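Side-chain contact in uncharacterized protein (Cytophaga hutchinsonii ATCC 33406, PDB 3FF4), which is of unknown function but carries a CoA-binding domain of Rossmann type and so may bind coenzyme A or a related nucleotide: residues A[32-37]-A[42-47]. Residues are numbered along the deposited sequence; the frame is centred on the assembly and turned at random. Where two conformers were deposited one is given.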
ATOM      1  N   HIS A  32       2.817 -12.925   2.148  1.00 30.82           N
ATOM      2  CA  HIS A  32       2.338 -11.785   2.924  1.00 31.79           C
ATOM      3  C   HIS A  32       0.815 -11.716   2.888  1.00 31.86           C
ATOM      4  O   HIS A  32       0.219 -11.986   1.848  1.00 32.35           O
ATOM      5  CB  HIS A  32       2.911 -10.481   2.362  1.00 30.82           C
ATOM      6  CG  HIS A  32       4.410 -10.471   2.311  1.00 32.03           C
ATOM      7  ND1 HIS A  32       5.191 -10.204   3.418  1.00 32.02           N
ATOM      8  CD2 HIS A  32       5.267 -10.724   1.297  1.00 30.31           C
ATOM      9  CE1 HIS A  32       6.469 -10.272   3.079  1.00 31.75           C
ATOM     10  NE2 HIS A  32       6.541 -10.593   1.798  1.00 30.17           N
ATOM     11  N   GLU A  33       0.201 -11.354   4.013  1.00 31.63           N
ATOM     12  CA  GLU A  33      -1.219 -11.004   4.035  1.00 31.55           C
ATOM     13  C   GLU A  33      -1.404  -9.620   3.387  1.00 30.91           C
ATOM     14  O   GLU A  33      -0.825  -8.629   3.846  1.00 30.76           O
ATOM     15  CB  GLU A  33      -1.754 -11.007   5.466  1.00 31.10           C
ATOM     16  CG  GLU A  33      -3.103 -10.335   5.608  1.00 33.54           C
ATOM     17  CD  GLU A  33      -3.670 -10.471   7.017  1.00 36.84           C
ATOM     18  OE1 GLU A  33      -2.878 -10.536   8.006  1.00 36.17           O
ATOM     19  OE2 GLU A  33      -4.913 -10.539   7.121  1.00 37.22           O
ATOM     20  N   PHE A  34      -2.161  -9.567   2.293  1.00 30.77           N
ATOM     21  CA  PHE A  34      -2.481  -8.275   1.652  1.00 31.78           C
ATOM     22  C   PHE A  34      -3.910  -7.856   1.994  1.00 31.95           C
ATOM     23  O   PHE A  34      -4.815  -8.721   2.159  1.00 31.90           O
ATOM     24  CB  PHE A  34      -2.247  -8.295   0.124  1.00 31.73           C
ATOM     25  CG  PHE A  34      -3.314  -9.008  -0.648  1.00 34.08           C
ATOM     26  CD1 PHE A  34      -4.368  -8.288  -1.236  1.00 33.72           C
ATOM     27  CD2 PHE A  34      -3.287 -10.396  -0.777  1.00 34.07           C
ATOM     28  CE1 PHE A  34      -5.381  -8.954  -1.933  1.00 35.23           C
ATOM     29  CE2 PHE A  34      -4.302 -11.070  -1.466  1.00 36.46           C
ATOM     30  CZ  PHE A  34      -5.345 -10.337  -2.059  1.00 35.88           C
ATOM     31  N   ILE A  35      -4.115  -6.546   2.111  1.00 30.98           N
ATOM     32  CA  ILE A  35      -5.450  -6.010   2.350  1.00 30.98           C
ATOM     33  C   ILE A  35      -5.810  -4.940   1.307  1.00 30.35           C
ATOM     34  O   ILE A  35      -5.197  -3.871   1.321  1.00 30.32           O
ATOM     35  CB  ILE A  35      -5.586  -5.423   3.769  1.00 30.43           C
ATOM     36  CG1 ILE A  35      -5.231  -6.487   4.828  1.00 31.82           C
ATOM     37  CG2 ILE A  35      -7.030  -4.866   3.971  1.00 30.50           C
ATOM     38  CD1 ILE A  35      -4.989  -5.912   6.188  1.00 31.48           C
ATOM     39  N   PRO A  36      -6.799  -5.225   0.423  1.00 29.85           N
ATOM     40  CA  PRO A  36      -7.128  -4.285  -0.662  1.00 29.94           C
ATOM     41  C   PRO A  36      -8.106  -3.186  -0.229  1.00 30.85           C
ATOM     42  O   PRO A  36      -9.253  -3.488   0.181  1.00 30.43           O
ATOM     43  CB  PRO A  36      -7.780  -5.164  -1.720  1.00 29.48           C
ATOM     44  CG  PRO A  36      -8.290  -6.393  -0.975  1.00 30.33           C
ATOM     45  CD  PRO A  36      -7.563  -6.498   0.331  1.00 29.19           C
ATOM     46  N   VAL A  37      -7.645  -1.936  -0.315  1.00 29.99           N
ATOM     47  CA  VAL A  37      -8.439  -0.765   0.031  1.00 29.88           C
ATOM     48  C   VAL A  37      -8.387   0.210  -1.147  1.00 31.53           C
ATOM     49  O   VAL A  37      -7.355   0.390  -1.801  1.00 30.84           O
ATOM     50  CB  VAL A  37      -7.944  -0.077   1.334  1.00 29.87           C
ATOM     51  CG1 VAL A  37      -8.799   1.153   1.705  1.00 28.16           C
ATOM     52  CG2 VAL A  37      -7.890  -1.067   2.495  1.00 27.00           C
ATOM     53  N   GLY A  42     -15.102  -4.237  -6.367  1.00 37.34           N
ATOM     54  CA  GLY A  42     -14.670  -5.535  -6.876  1.00 36.22           C
ATOM     55  C   GLY A  42     -13.929  -6.416  -5.893  1.00 35.48           C
ATOM     56  O   GLY A  42     -13.931  -6.158  -4.684  1.00 35.52           O
ATOM     57  N   GLU A  43     -13.288  -7.461  -6.420  0.50 34.96           N
ATOM     58  CA  GLU A  43     -12.533  -8.419  -5.601  0.50 34.29           C
ATOM     59  C   GLU A  43     -11.145  -8.654  -6.194  0.50 33.77           C
ATOM     60  O   GLU A  43     -11.002  -8.816  -7.417  0.50 33.78           O
ATOM     61  CB  GLU A  43     -13.237  -9.783  -5.532  0.50 34.15           C
ATOM     62  CG  GLU A  43     -12.591 -10.787  -6.482  0.50 33.85           C
ATOM     63  CD  GLU A  43     -12.970 -12.221  -6.204  0.50 34.24           C
ATOM     64  OE1 GLU A  43     -14.112 -12.472  -5.761  0.50 32.76           O
ATOM     65  OE2 GLU A  43     -12.112 -13.098  -6.448  0.50 34.43           O
ATOM     66  N   VAL A  44     -10.141  -8.713  -5.321  1.00 32.70           N
ATOM     67  CA  VAL A  44      -8.760  -8.931  -5.731  1.00 31.57           C
ATOM     68  C   VAL A  44      -8.350 -10.253  -5.102  1.00 30.96           C
ATOM     69  O   VAL A  44      -8.329 -10.395  -3.874  1.00 29.61           O
ATOM     70  CB  VAL A  44      -7.817  -7.789  -5.268  1.00 30.61           C
ATOM     71  CG1 VAL A  44      -6.355  -8.128  -5.596  1.00 30.47           C
ATOM     72  CG2 VAL A  44      -8.234  -6.456  -5.905  1.00 29.89           C
ATOM     73  N   LEU A  45      -8.091 -11.237  -5.956  1.00 30.79           N
ATOM     74  CA  LEU A  45      -7.713 -12.581  -5.505  1.00 30.71           C
ATOM     75  C   LEU A  45      -8.570 -13.077  -4.349  1.00 30.77           C
ATOM     76  O   LEU A  45      -8.052 -13.581  -3.358  1.00 31.52           O
ATOM     77  CB  LEU A  45      -6.228 -12.603  -5.121  1.00 30.52           C
ATOM     78  CG  LEU A  45      -5.287 -12.026  -6.199  1.00 31.08           C
ATOM     79  CD1 LEU A  45      -3.951 -11.608  -5.632  1.00 29.19           C
ATOM     80  CD2 LEU A  45      -5.091 -13.004  -7.361  1.00 30.38           C
ATOM     81  N   GLY A  46      -9.881 -12.918  -4.454  1.00 30.96           N
ATOM     82  CA  GLY A  46     -10.774 -13.486  -3.447  1.00 31.01           C
ATOM     83  C   GLY A  46     -11.190 -12.550  -2.320  1.00 31.28           C
ATOM     84  O   GLY A  46     -12.063 -12.900  -1.534  1.00 31.20           O
ATOM     85  N   LYS A  47     -10.588 -11.356  -2.240  1.00 31.56           N
ATOM     86  CA  LYS A  47     -10.918 -10.415  -1.177  1.00 31.54           C
ATOM     87  C   LYS A  47     -11.668  -9.229  -1.734  1.00 31.87           C
ATOM     88  O   LYS A  47     -11.218  -8.588  -2.697  1.00 32.22           O
ATOM     89  CB  LYS A  47      -9.658  -9.930  -0.472  1.00 31.87           C
ATOM     90  CG  LYS A  47      -8.995 -10.963   0.385  1.00 33.05           C
ATOM     91  CD  LYS A  47      -7.605 -10.490   0.748  1.00 34.77           C
ATOM     92  CE  LYS A  47      -7.003 -11.317   1.841  1.00 39.29           C
ATOM     93  NZ  LYS A  47      -7.163 -10.577   3.144  1.00 43.41           N
TER
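F34 meets K47 face-on: the lysine runs back over one face of the phenyl ring, opposite in sense to the phenylalanine side chain, and K47 CD makes a CH-pi contact 4.0 Å from the F34 ring centroid. The lysine chain then bends at its last torsion (chi4 -100°), bringing NZ to the carbonyl O of F34 in a hydrogen bond of 3.2 Å, nearly in line with the C=O. E33 OE2 lies 4.6 Å from K47 NZ, beyond a salt bridge but close enough for a mild attraction. A methionine in place of K47 would probably leave the F34 carbonyl without its ammonium donor. At the ring edge sits V44 O, 3.5 Å from F34 CZ; L45 CB approaches CZ obliquely. V44 O also accepts K47 N, closing the type I' turn of a small beta hairpin, which packs beside 34-37, an outermost strand of the Rossmann-like parallel sheet. Helix 19-30 adds A24 against F34, V44 and L45. Two residues along the strand, P36 crosses K47 at about a right angle, its CG 3.8 Å from K47 CB, while P36 CB and V44 CG2 meet more loosely at 4.4 Å.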